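Local coordinates for conserved domain protein (Streptococcus pneumoniae, PDB 2I7R) that is of unknown function but belongs to the glyoxalase/bleomycin resistance/dioxygenase superfamily, whose members often bind metals or small molecules, at the interface of chains A and B. Residues are numbered along the deposited sequence; one frame, centred on the assembly and turned at random. Chains: chain A/B, Conserved domain protein.

The interface of chains A and B. Residues chain A 65-66, 89-90, 103, 111; chain B 55-56, 58.
B:Val56 points its two methyls into a group of aliphatic side chains on chain A. It lies in a loop of chain B and loses 81 Å² of surface to the partner, the largest share in this patch. Its CG2 methyl meets the CD1 methyl of A:Leu89 at 3.6 Å and the CG1 methyl of A:Val111 at 3.9 Å. CG1, anti to the carbonyl carbon (chi1 -52°), turns instead towards A:Leu103, 3.8 Å from both CB and CD2 of that residue. It also lies 4.0 Å from CB of A:Leu89, which therefore touches both branches of the valine. A:Leu89 crosses it at about a right angle, while A:Val111 runs past it in the opposite direction.

B:Leu55 and B:Leu58 extend the apolar contact. The CD2 methyl of B:Leu55 touches CD1 of A:Leu103 at 4.0 Å. Its CB lies 4.0 Å from CD1 at the tip of A:Ile66. CD2 of B:Leu58 comes within 4.2 Å of CG1 of A:Ile66.

No hydrogen bond or salt bridge joins the chains in this patch; the packing is apolar. A loop of chain B, residues 55-58, packs on strands 65-70, 100-105 and 111-116 of chain A and on the loop residue A:Leu89. Two-fold symmetry repeats the patch with the identical chains exchanged, though the structure alone does not prove a dimer in solution. At one end, CD2 of B:Leu58 stands 4.0 Å from CG2 of A:Val111.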
ATOM      1  N   ILE A  65      -6.069  -5.540   2.026  1.00 15.63           N
ATOM      2  CA  ILE A  65      -4.877  -5.323   1.210  1.00 15.62           C
ATOM      3  C   ILE A  65      -3.864  -6.443   1.382  1.00 15.21           C
ATOM      4  O   ILE A  65      -3.892  -7.178   2.369  1.00 13.77           O
ATOM      5  CB  ILE A  65      -4.187  -3.940   1.478  1.00 16.00           C
ATOM      6  CG1 ILE A  65      -3.307  -4.006   2.739  1.00 14.47           C
ATOM      7  CG2 ILE A  65      -5.266  -2.765   1.436  1.00 15.02           C
ATOM      8  CD1 ILE A  65      -2.559  -2.686   3.102  1.00 16.19           C
ATOM      9  N   ILE A  66      -3.001  -6.576   0.387  1.00 14.97           N
ATOM     10  CA  ILE A  66      -1.815  -7.431   0.478  1.00 15.93           C
ATOM     11  C   ILE A  66      -0.618  -6.563   0.092  1.00 15.70           C
ATOM     12  O   ILE A  66      -0.618  -5.895  -0.940  1.00 14.74           O
ATOM     13  CB  ILE A  66      -1.936  -8.689  -0.449  1.00 16.56           C
ATOM     14  CG1 ILE A  66      -3.136  -9.559   0.012  1.00 17.09           C
ATOM     15  CG2 ILE A  66      -0.647  -9.491  -0.462  1.00 16.07           C
ATOM     16  CD1 ILE A  66      -3.468 -10.739  -0.877  1.00 17.47           C
ATOM     17  N   LEU A  89      -0.465 -17.911   6.192  1.00 26.31           N
ATOM     18  CA  LEU A  89      -1.731 -18.075   5.492  1.00 26.95           C
ATOM     19  C   LEU A  89      -1.635 -18.998   4.266  1.00 27.56           C
ATOM     20  O   LEU A  89      -2.617 -19.637   3.921  1.00 27.00           O
ATOM     21  CB  LEU A  89      -2.310 -16.703   5.091  1.00 26.20           C
ATOM     22  CG  LEU A  89      -2.686 -15.757   6.238  1.00 26.07           C
ATOM     23  CD1 LEU A  89      -3.133 -14.417   5.711  1.00 26.29           C
ATOM     24  CD2 LEU A  89      -3.777 -16.374   7.146  1.00 25.49           C
ATOM     25  N   HIS A  90      -0.474 -19.025   3.602  1.00 28.15           N
ATOM     26  CA  HIS A  90      -0.234 -19.893   2.441  1.00 30.57           C
ATOM     27  C   HIS A  90       1.276 -20.096   2.437  1.00 29.57           C
ATOM     28  O   HIS A  90       2.007 -19.116   2.345  1.00 29.11           O
ATOM     29  CB  HIS A  90      -0.731 -19.205   1.134  1.00 32.13           C
ATOM     30  CG  HIS A  90      -1.289 -20.144   0.111  1.00 37.28           C
ATOM     31  ND1 HIS A  90      -0.764 -20.255  -1.164  1.00 43.81           N
ATOM     32  CD2 HIS A  90      -2.332 -21.013   0.161  1.00 42.40           C
ATOM     33  CE1 HIS A  90      -1.452 -21.158  -1.852  1.00 43.68           C
ATOM     34  NE2 HIS A  90      -2.408 -21.633  -1.073  1.00 44.17           N
ATOM     35  N   LEU A 103       2.483 -16.170   2.026  1.00 20.23           N
ATOM     36  CA  LEU A 103       1.509 -15.229   2.555  1.00 21.40           C
ATOM     37  C   LEU A 103       1.393 -15.341   4.057  1.00 21.19           C
ATOM     38  O   LEU A 103       1.155 -16.435   4.575  1.00 20.23           O
ATOM     39  CB  LEU A 103       0.156 -15.488   1.909  1.00 21.45           C
ATOM     40  CG  LEU A 103       0.228 -14.546   0.717  1.00 25.37           C
ATOM     41  CD1 LEU A 103       0.149 -15.288  -0.591  1.00 25.84           C
ATOM     42  CD2 LEU A 103      -0.763 -13.365   0.852  1.00 25.45           C
ATOM     43  N   VAL A 111      -1.934  -8.190   5.639  1.00 16.26           N
ATOM     44  CA  VAL A 111      -1.468  -9.444   5.050  1.00 15.75           C
ATOM     45  C   VAL A 111      -0.216  -9.126   4.212  1.00 16.39           C
ATOM     46  O   VAL A 111      -0.179  -8.163   3.432  1.00 15.40           O
ATOM     47  CB  VAL A 111      -2.562 -10.109   4.128  1.00 16.51           C
ATOM     48  CG1 VAL A 111      -1.997 -11.353   3.384  1.00 13.71           C
ATOM     49  CG2 VAL A 111      -3.912 -10.435   4.916  1.00 13.48           C
TER
ATOM     50  N   LEU B  55      -7.008 -14.043  -2.530  1.00 43.49           N
ATOM     51  CA  LEU B  55      -5.838 -14.936  -2.543  1.00 43.85           C
ATOM     52  C   LEU B  55      -5.713 -15.719  -1.230  1.00 44.05           C
ATOM     53  O   LEU B  55      -5.365 -16.901  -1.240  1.00 44.38           O
ATOM     54  CB  LEU B  55      -4.556 -14.126  -2.796  1.00 44.06           C
ATOM     55  CG  LEU B  55      -3.280 -14.787  -3.316  1.00 44.51           C
ATOM     56  CD1 LEU B  55      -3.532 -15.481  -4.658  1.00 45.22           C
ATOM     57  CD2 LEU B  55      -2.146 -13.740  -3.429  1.00 43.89           C
ATOM     58  N   VAL B  56      -5.993 -15.041  -0.115  1.00 43.91           N
ATOM     59  CA  VAL B  56      -6.146 -15.654   1.207  1.00 43.78           C
ATOM     60  C   VAL B  56      -7.444 -15.083   1.825  1.00 44.13           C
ATOM     61  O   VAL B  56      -8.116 -14.252   1.183  1.00 44.20           O
ATOM     62  CB  VAL B  56      -4.904 -15.405   2.135  1.00 43.75           C
ATOM     63  CG1 VAL B  56      -3.595 -15.800   1.447  1.00 43.31           C
ATOM     64  CG2 VAL B  56      -4.839 -13.955   2.599  1.00 44.04           C
ATOM     65  N   LEU B  58      -9.801 -12.636   3.917  1.00 42.37           N
ATOM     66  CA  LEU B  58      -9.822 -11.210   4.316  1.00 40.45           C
ATOM     67  C   LEU B  58     -11.124 -10.543   3.795  1.00 40.15           C
ATOM     68  O   LEU B  58     -11.782 -11.104   2.929  1.00 39.89           O
ATOM     69  CB  LEU B  58      -8.569 -10.472   3.777  1.00 40.49           C
ATOM     70  CG  LEU B  58      -8.090 -10.735   2.347  1.00 39.96           C
ATOM     71  CD1 LEU B  58      -9.161 -10.343   1.339  1.00 38.91           C
ATOM     72  CD2 LEU B  58      -6.737 -10.051   2.046  1.00 39.61           C
TER